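PDB 3D1L: putative NADP oxidoreductase BF3122 from Bacteroides fragilis, which probably acts as an NADP-dependent oxidoreductase, pairing a Rossmann-type nucleotide-binding domain with a helical C-terminal domain of the 6-phosphogluconate dehydrogenase type. Local coordinates for residues K27-K32 and S157-R162; Y121-F126 and E136-I141. All blocks are in the same frame, centred on the assembly; numbering follows the deposited sequence.

Interactions 1 and 2 lie close together, their centres 11 Å apart, and both segments of interaction 2 fall between those of interaction 1 in the sequence. In interaction 2, the end of strand 117-122 pairs with strand 139-143; in interaction 1, the loop leading into the outermost strand 163-165 rests against helix 20-31. The two are joined directly: S160 OG lies 2.5 Å from I137 O and R162 O lies 2.8 Å from F139 N, both probable hydrogen bonds. Q124 and T125 of interaction 2 belong to a pocket holding 2-mercapto-propion aldehyde, whose S3 sits 3.3 Å from T125 N.

Interaction 1. Residues K27-K32 and S157-R162; sequences KALYRK and STLSNR
The last turn of helix 20-31, the helix that follows the first strand of the Rossmann-type domain, receives the loop after helix 146-157 through the side chain of L159. Its CG lies anti to the carbonyl carbon (chi1 -52°); beyond it, the two methyls go to different partners. CD2 reaches the backbone of the helix, 3.4 Å from A28 O, and lies 4.1 Å from A28 CB. A28 is small enough to let the leucine come this near; its carbonyl is already engaged in the helix, accepting from K32 N. The other methyl, CD1, meets L29 CD2 at 3.8 Å, the two leucines crossing obliquely, and L29 continues onto F34 and I36. K32 closes the exposed side with its aliphatic chain: CG packs 3.6 Å from L159 CD2 as the two side chains run past each other in opposite directions. A bend at chi2 (-61°) brings K32 CD to 3.6 Å from T158 O, and CE lies equally near it. T158 OG1 is hydrogen-bonded back to I155 O of helix 146-157. The contact therefore depends on apolar fit, with buried leucines at its centre and the long methylene chain of a lysine where the surface begins; K32 NZ stays 4.1 Å from T158 O, where at most a weak electrostatic attraction may add to the packing.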
ATOM      1  N   LYS B  27      -4.843  16.570  17.603  1.00 42.60           N
ATOM      2  CA  LYS B  27      -6.280  16.301  17.418  1.00 42.90           C
ATOM      3  C   LYS B  27      -6.811  15.221  18.381  1.00 42.79           C
ATOM      4  O   LYS B  27      -7.880  15.378  18.957  1.00 42.71           O
ATOM      5  CB  LYS B  27      -6.584  15.933  15.961  1.00 42.58           C
ATOM      6  CG  LYS B  27      -6.556  17.150  14.998  1.00 43.98           C
ATOM      7  CD  LYS B  27      -6.295  16.718  13.525  1.00 44.24           C
ATOM      8  CE  LYS B  27      -7.535  16.177  12.829  1.00 45.81           C
ATOM      9  NZ  LYS B  27      -7.357  16.012  11.346  1.00 45.29           N
ATOM     10  N   ALA B  28      -6.031  14.156  18.579  1.00 41.97           N
ATOM     11  CA  ALA B  28      -6.395  13.082  19.480  1.00 41.81           C
ATOM     12  C   ALA B  28      -6.475  13.579  20.935  1.00 42.01           C
ATOM     13  O   ALA B  28      -7.415  13.231  21.652  1.00 41.79           O
ATOM     14  CB  ALA B  28      -5.428  11.926  19.341  1.00 41.48           C
ATOM     15  N   LEU B  29      -5.514  14.411  21.353  1.00 41.82           N
ATOM     16  CA  LEU B  29      -5.565  15.038  22.692  1.00 40.95           C
ATOM     17  C   LEU B  29      -6.784  15.936  22.875  1.00 41.90           C
ATOM     18  O   LEU B  29      -7.485  15.810  23.864  1.00 42.21           O
ATOM     19  CB  LEU B  29      -4.294  15.825  22.965  1.00 40.38           C
ATOM     20  CG  LEU B  29      -3.014  14.984  23.103  1.00 40.93           C
ATOM     21  CD1 LEU B  29      -1.766  15.861  22.856  1.00 36.17           C
ATOM     22  CD2 LEU B  29      -2.995  14.330  24.474  1.00 39.06           C
ATOM     23  N   TYR B  30      -7.006  16.843  21.918  1.00 42.47           N
ATOM     24  CA  TYR B  30      -8.188  17.730  21.846  1.00 42.71           C
ATOM     25  C   TYR B  30      -9.542  16.990  21.893  1.00 43.36           C
ATOM     26  O   TYR B  30     -10.475  17.405  22.598  1.00 43.37           O
ATOM     27  CB  TYR B  30      -8.067  18.589  20.572  1.00 41.59           C
ATOM     28  CG  TYR B  30      -9.269  19.387  20.188  1.00 41.40           C
ATOM     29  CD1 TYR B  30      -9.603  20.553  20.877  1.00 39.12           C
ATOM     30  CD2 TYR B  30     -10.066  18.998  19.111  1.00 41.40           C
ATOM     31  CE1 TYR B  30     -10.693  21.298  20.519  1.00 42.09           C
ATOM     32  CE2 TYR B  30     -11.163  19.738  18.741  1.00 40.85           C
ATOM     33  CZ  TYR B  30     -11.477  20.889  19.444  1.00 42.11           C
ATOM     34  OH  TYR B  30     -12.574  21.640  19.090  1.00 42.35           O
ATOM     35  N   ARG B  31      -9.650  15.898  21.140  1.00 44.56           N
ATOM     36  CA  ARG B  31     -10.865  15.081  21.136  1.00 45.33           C
ATOM     37  C   ARG B  31     -11.104  14.377  22.467  1.00 45.34           C
ATOM     38  O   ARG B  31     -12.259  14.126  22.845  1.00 45.62           O
ATOM     39  CB  ARG B  31     -10.839  14.065  19.993  1.00 45.71           C
ATOM     40  CG  ARG B  31     -11.092  14.704  18.643  1.00 48.15           C
ATOM     41  CD  ARG B  31     -10.667  13.813  17.496  1.00 51.53           C
ATOM     42  NE  ARG B  31     -10.940  14.491  16.226  1.00 55.11           N
ATOM     43  CZ  ARG B  31     -10.282  14.282  15.086  1.00 57.09           C
ATOM     44  NH1 ARG B  31      -9.274  13.411  15.029  1.00 57.21           N
ATOM     45  NH2 ARG B  31     -10.628  14.963  13.997  1.00 57.37           N
ATOM     46  N   LYS B  32     -10.025  14.056  23.171  1.00 45.11           N
ATOM     47  CA  LYS B  32     -10.136  13.430  24.487  1.00 45.22           C
ATOM     48  C   LYS B  32     -10.352  14.438  25.603  1.00 45.01           C
ATOM     49  O   LYS B  32     -10.531  14.063  26.777  1.00 45.23           O
ATOM     50  CB  LYS B  32      -8.933  12.537  24.781  1.00 45.06           C
ATOM     51  CG  LYS B  32      -9.000  11.209  24.053  1.00 47.42           C
ATOM     52  CD  LYS B  32     -10.235  10.364  24.449  1.00 49.31           C
ATOM     53  CE  LYS B  32     -10.425   9.203  23.478  1.00 51.00           C
ATOM     54  NZ  LYS B  32     -11.467   8.233  23.946  1.00 51.98           N
ATOM     55  N   SER B 157      -2.257   6.771  27.651  1.00 41.04           N
ATOM     56  CA  SER B 157      -3.318   5.753  27.847  1.00 41.86           C
ATOM     57  C   SER B 157      -4.747   6.234  27.577  1.00 41.77           C
ATOM     58  O   SER B 157      -5.628   5.414  27.322  1.00 41.91           O
ATOM     59  CB  SER B 157      -3.248   5.150  29.253  1.00 42.16           C
ATOM     60  OG  SER B 157      -2.006   4.480  29.431  1.00 44.01           O
ATOM     61  N   THR B 158      -4.988   7.547  27.645  1.00 41.64           N
ATOM     62  CA  THR B 158      -6.301   8.082  27.291  1.00 41.69           C
ATOM     63  C   THR B 158      -6.474   7.982  25.766  1.00 41.64           C
ATOM     64  O   THR B 158      -7.587   8.018  25.258  1.00 41.77           O
ATOM     65  CB  THR B 158      -6.533   9.540  27.785  1.00 41.44           C
ATOM     66  OG1 THR B 158      -5.683  10.441  27.076  1.00 41.92           O
ATOM     67  CG2 THR B 158      -6.236   9.687  29.271  1.00 42.45           C
ATOM     68  N   LEU B 159      -5.369   7.822  25.048  1.00 41.17           N
ATOM     69  CA  LEU B 159      -5.412   7.847  23.580  1.00 41.24           C
ATOM     70  C   LEU B 159      -5.283   6.467  22.943  1.00 41.20           C
ATOM     71  O   LEU B 159      -6.004   6.156  21.992  1.00 41.52           O
ATOM     72  CB  LEU B 159      -4.330   8.773  23.010  1.00 40.28           C
ATOM     73  CG  LEU B 159      -4.185  10.218  23.502  1.00 41.31           C
ATOM     74  CD1 LEU B 159      -2.982  10.878  22.830  1.00 37.98           C
ATOM     75  CD2 LEU B 159      -5.458  11.074  23.309  1.00 38.54           C
ATOM     76  N   SER B 160      -4.337   5.682  23.460  1.00 40.80           N
ATOM     77  CA  SER B 160      -3.939   4.408  22.913  1.00 40.57           C
ATOM     78  C   SER B 160      -4.086   3.278  23.951  1.00 40.99           C
ATOM     79  O   SER B 160      -3.819   3.471  25.150  1.00 39.96           O
ATOM     80  CB  SER B 160      -2.475   4.494  22.480  1.00 41.31           C
ATOM     81  OG  SER B 160      -1.948   3.208  22.144  1.00 41.36           O
ATOM     82  N   ASN B 161      -4.489   2.102  23.483  1.00 40.67           N
ATOM     83  CA  ASN B 161      -4.446   0.882  24.305  1.00 41.31           C
ATOM     84  C   ASN B 161      -3.098   0.168  24.265  1.00 41.16           C
ATOM     85  O   ASN B 161      -2.971  -0.913  24.834  1.00 41.48           O
ATOM     86  CB  ASN B 161      -5.490  -0.118  23.816  1.00 41.68           C
ATOM     87  CG  ASN B 161      -6.899   0.404  23.938  1.00 43.24           C
ATOM     88  OD1 ASN B 161      -7.241   1.085  24.902  1.00 43.70           O
ATOM     89  ND2 ASN B 161      -7.740   0.067  22.957  1.00 45.57           N
ATOM     90  N   ARG B 162      -2.125   0.754  23.558  1.00 40.82           N
ATOM     91  CA  ARG B 162      -0.804   0.142  23.393  0.50 41.12           C
ATOM     92  C   ARG B 162       0.304   1.079  23.852  1.00 40.55           C
ATOM     93  O   ARG B 162       1.094   1.575  23.054  1.00 41.29           O
ATOM     94  CB  ARG B 162      -0.576  -0.307  21.941  0.50 40.81           C
ATOM     95  CG  ARG B 162      -1.103  -1.710  21.617  0.50 41.49           C
ATOM     96  CD  ARG B 162      -0.589  -2.187  20.249  0.50 42.10           C
ATOM     97  NE  ARG B 162      -0.665  -3.640  20.076  0.50 43.37           N
ATOM     98  CZ  ARG B 162       0.380  -4.468  20.090  0.50 44.55           C
ATOM     99  NH1 ARG B 162       1.615  -4.007  20.262  0.50 43.90           N
ATOM    100  NH2 ARG B 162       0.188  -5.771  19.926  0.50 46.57           N
TER

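Interaction 2. Residues Y121-F126 and E136-I141; sequences YPMQTF and EIPFFI. With MPR (2-mercapto-propion aldehyde), chain E.
M123, present as selenomethionine, leaves the end of strand 117-122 and runs across F140 and P138. Its CB lies in the plane of the F140 ring, at the edge, 3.8 Å from CE2. CG is anti to the backbone N (chi1 -167°), and SE beyond it stands 5.1 Å from the F140 ring centroid in an oblique Met-aromatic contact. A bend at chi3 (62°) turns CE back to the same ring edge, where it also meets P138 CG at 4.1 Å. The flexible, unbranched chain suits this curved path between a flat ring and a proline. Y121 shares the face of the sheet with F140, the two side chains pointing the same way. On the other face P122 CB sits over the centre of the F139 ring, 3.8 Å from its centroid, a CH-pi contact between a rigid pyrrolidine and a flat partner. Farther along, I137 sends CG2 against Q124 CB and brings CD1 tip to tip with F126, 3.9 Å from CE1. Y121 and F140 exchange two backbone hydrogen bonds, and M123 N adds a nearly straight one to P138 O (2.9 Å, 176°). Past the pairing, Q124 OE1 accepts from T125 N beside the bound 2-mercapto-propion aldehyde, and P208 O of the second subunit holds Q124 NE2. This is the antiparallel pairing that follows the parallel strands of a Rossmann-type sheet, with strand 163-165 beyond it, and it leads into a ligand pocket.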
ATOM      1  N   TYR B 121       6.564   9.040  22.225  1.00 40.32           N
ATOM      2  CA  TYR B 121       6.709   8.585  20.818  1.00 40.80           C
ATOM      3  C   TYR B 121       5.554   7.699  20.296  1.00 40.29           C
ATOM      4  O   TYR B 121       5.533   6.513  20.564  1.00 39.52           O
ATOM      5  CB  TYR B 121       8.033   7.819  20.666  1.00 40.50           C
ATOM      6  CG  TYR B 121       8.308   7.226  19.283  1.00 41.23           C
ATOM      7  CD1 TYR B 121       8.278   8.023  18.115  1.00 38.66           C
ATOM      8  CD2 TYR B 121       8.695   5.893  19.156  1.00 39.00           C
ATOM      9  CE1 TYR B 121       8.553   7.470  16.865  1.00 38.50           C
ATOM     10  CE2 TYR B 121       8.995   5.338  17.924  1.00 39.24           C
ATOM     11  CZ  TYR B 121       8.922   6.116  16.790  1.00 40.47           C
ATOM     12  OH  TYR B 121       9.232   5.522  15.596  1.00 42.18           O
ATOM     13  N   PRO B 122       4.576   8.283  19.595  1.00 40.09           N
ATOM     14  CA  PRO B 122       3.581   7.431  18.942  1.00 39.73           C
ATOM     15  C   PRO B 122       4.086   6.978  17.570  1.00 38.83           C
ATOM     16  O   PRO B 122       4.360   7.816  16.725  1.00 39.34           O
ATOM     17  CB  PRO B 122       2.360   8.347  18.803  1.00 39.95           C
ATOM     18  CG  PRO B 122       2.922   9.757  18.720  1.00 39.68           C
ATOM     19  CD  PRO B 122       4.301   9.726  19.405  1.00 40.67           C
HETATM   20  N   MSE B 123       4.227   5.668  17.375  1.00 37.72           N
HETATM   21  CA  MSE B 123       4.855   5.105  16.170  1.00 37.14           C
HETATM   22  C   MSE B 123       3.759   4.700  15.205  1.00 36.75           C
HETATM   23  O   MSE B 123       3.021   3.745  15.426  1.00 36.04           O
HETATM   24  CB  MSE B 123       5.702   3.879  16.547  1.00 37.12           C
HETATM   25  CG  MSE B 123       6.643   3.391  15.457  1.00 36.58           C
HETATM   26 SE   MSE B 123       7.686   1.851  16.029  0.50 35.65          SE
HETATM   27  CE  MSE B 123       6.197   0.652  16.319  1.00 39.08           C
ATOM     28  N   GLN B 124       3.639   5.460  14.141  1.00 37.30           N
ATOM     29  CA  GLN B 124       2.613   5.249  13.136  1.00 37.13           C
ATOM     30  C   GLN B 124       2.973   6.170  12.000  1.00 37.81           C
ATOM     31  O   GLN B 124       3.673   7.150  12.200  1.00 38.72           O
ATOM     32  CB  GLN B 124       1.214   5.597  13.704  1.00 37.24           C
ATOM     33  CG  GLN B 124      -0.008   5.237  12.822  1.00 35.95           C
ATOM     34  CD  GLN B 124       0.079   3.840  12.228  1.00 38.05           C
ATOM     35  OE1 GLN B 124       0.869   3.591  11.311  1.00 35.77           O
ATOM     36  NE2 GLN B 124      -0.715   2.914  12.758  1.00 37.35           N
ATOM     37  N   THR B 125       2.501   5.850  10.805  1.00 38.34           N
ATOM     38  CA  THR B 125       2.663   6.723   9.674  1.00 39.24           C
ATOM     39  C   THR B 125       1.557   7.792   9.786  1.00 40.23           C
ATOM     40  O   THR B 125       0.371   7.468   9.966  1.00 40.26           O
ATOM     41  CB  THR B 125       2.664   5.904   8.369  1.00 38.04           C
ATOM     42  OG1 THR B 125       2.762   6.762   7.244  1.00 38.82           O
ATOM     43  CG2 THR B 125       1.428   5.034   8.242  1.00 38.62           C
ATOM     44  N   PHE B 126       1.945   9.063   9.734  1.00 40.84           N
ATOM     45  CA  PHE B 126       0.968  10.165   9.934  1.00 41.13           C
ATOM     46  C   PHE B 126       0.948  11.071   8.729  1.00 41.80           C
ATOM     47  O   PHE B 126       1.973  11.307   8.121  1.00 42.81           O
ATOM     48  CB  PHE B 126       1.337  11.029  11.146  1.00 39.96           C
ATOM     49  CG  PHE B 126       1.197  10.331  12.469  1.00 39.60           C
ATOM     50  CD1 PHE B 126      -0.064  10.019  12.988  1.00 36.79           C
ATOM     51  CD2 PHE B 126       2.318   9.995  13.198  1.00 36.36           C
ATOM     52  CE1 PHE B 126      -0.189   9.409  14.198  1.00 36.18           C
ATOM     53  CE2 PHE B 126       2.193   9.374  14.423  1.00 39.30           C
ATOM     54  CZ  PHE B 126       0.945   9.083  14.926  1.00 37.43           C
ATOM     55  N   GLU B 136      -5.099   2.038  18.516  1.00 45.02           N
ATOM     56  CA  GLU B 136      -4.147   0.962  18.253  1.00 45.64           C
ATOM     57  C   GLU B 136      -2.696   1.361  17.915  1.00 44.06           C
ATOM     58  O   GLU B 136      -1.909   0.519  17.477  1.00 44.26           O
ATOM     59  CB  GLU B 136      -4.737  -0.042  17.265  1.00 46.62           C
ATOM     60  CG  GLU B 136      -5.787  -0.941  17.945  1.00 49.87           C
ATOM     61  CD  GLU B 136      -5.199  -1.837  19.050  1.00 53.58           C
ATOM     62  OE1 GLU B 136      -4.391  -2.725  18.714  1.00 56.68           O
ATOM     63  OE2 GLU B 136      -5.553  -1.675  20.244  1.00 54.21           O
ATOM     64  N   ILE B 137      -2.350   2.616  18.177  1.00 42.45           N
ATOM     65  CA  ILE B 137      -0.998   3.119  17.948  1.00 42.02           C
ATOM     66  C   ILE B 137      -0.030   2.767  19.096  1.00 41.58           C
ATOM     67  O   ILE B 137      -0.245   3.155  20.250  1.00 41.50           O
ATOM     68  CB  ILE B 137      -0.978   4.660  17.611  1.00 42.06           C
ATOM     69  CG1 ILE B 137      -1.838   4.927  16.355  1.00 41.51           C
ATOM     70  CG2 ILE B 137       0.447   5.128  17.363  1.00 40.90           C
ATOM     71  CD1 ILE B 137      -1.952   6.402  15.931  1.00 41.84           C
ATOM     72  N   PRO B 138       1.028   2.003  18.785  1.00 41.56           N
ATOM     73  CA  PRO B 138       2.081   1.819  19.796  1.00 41.37           C
ATOM     74  C   PRO B 138       2.669   3.175  20.243  1.00 40.93           C
ATOM     75  O   PRO B 138       3.177   3.945  19.413  1.00 40.48           O
ATOM     76  CB  PRO B 138       3.142   0.991  19.064  1.00 41.70           C
ATOM     77  CG  PRO B 138       2.438   0.382  17.886  1.00 42.14           C
ATOM     78  CD  PRO B 138       1.315   1.290  17.523  1.00 41.12           C
ATOM     79  N   PHE B 139       2.575   3.461  21.539  1.00 40.62           N
ATOM     80  CA  PHE B 139       3.047   4.719  22.099  1.00 41.48           C
ATOM     81  C   PHE B 139       4.196   4.391  23.066  1.00 41.93           C
ATOM     82  O   PHE B 139       3.954   3.800  24.103  1.00 42.11           O
ATOM     83  CB  PHE B 139       1.907   5.324  22.907  1.00 41.45           C
ATOM     84  CG  PHE B 139       1.623   6.747  22.627  1.00 42.52           C
ATOM     85  CD1 PHE B 139       2.534   7.740  22.946  1.00 42.23           C
ATOM     86  CD2 PHE B 139       0.392   7.110  22.109  1.00 43.39           C
ATOM     87  CE1 PHE B 139       2.225   9.063  22.718  1.00 45.31           C
ATOM     88  CE2 PHE B 139       0.069   8.429  21.889  1.00 42.38           C
ATOM     89  CZ  PHE B 139       0.966   9.408  22.186  1.00 43.35           C
ATOM     90  N   PHE B 140       5.427   4.786  22.745  1.00 41.84           N
ATOM     91  CA  PHE B 140       6.585   4.515  23.603  1.00 41.43           C
ATOM     92  C   PHE B 140       7.001   5.705  24.436  1.00 42.11           C
ATOM     93  O   PHE B 140       7.094   6.840  23.919  1.00 42.15           O
ATOM     94  CB  PHE B 140       7.744   4.007  22.768  1.00 40.54           C
ATOM     95  CG  PHE B 140       7.355   2.862  21.897  1.00 41.34           C
ATOM     96  CD1 PHE B 140       7.388   1.559  22.389  1.00 40.03           C
ATOM     97  CD2 PHE B 140       6.892   3.087  20.601  1.00 39.77           C
ATOM     98  CE1 PHE B 140       7.006   0.501  21.602  1.00 40.45           C
ATOM     99  CE2 PHE B 140       6.501   2.037  19.820  1.00 39.44           C
ATOM    100  CZ  PHE B 140       6.561   0.740  20.317  1.00 40.69           C
ATOM    101  N   ILE B 141       7.230   5.434  25.728  1.00 42.42           N
ATOM    102  CA  ILE B 141       7.421   6.472  26.750  1.00 42.78           C
ATOM    103  C   ILE B 141       8.732   6.246  27.463  1.00 42.75           C
ATOM    104  O   ILE B 141       9.059   5.120  27.860  1.00 42.49           O
ATOM    105  CB  ILE B 141       6.288   6.462  27.823  1.00 43.32           C
ATOM    106  CG1 ILE B 141       4.892   6.724  27.218  1.00 44.13           C
ATOM    107  CG2 ILE B 141       6.593   7.444  29.015  1.00 43.52           C
ATOM    108  CD1 ILE B 141       4.793   7.791  26.231  1.00 44.73           C
TER
HETATM  109  C1  MPR E 301       9.095   6.289  10.708  1.00 55.04           C
HETATM  110  O   MPR E 301       9.815   6.884   9.857  1.00 53.43           O
HETATM  111  C2  MPR E 301       8.066   5.233  10.444  1.00 54.75           C
HETATM  112  C3  MPR E 301       6.998   5.021  11.507  1.00 54.72           C
HETATM  113  S3  MPR E 301       5.457   4.364  10.794  1.00 56.71           S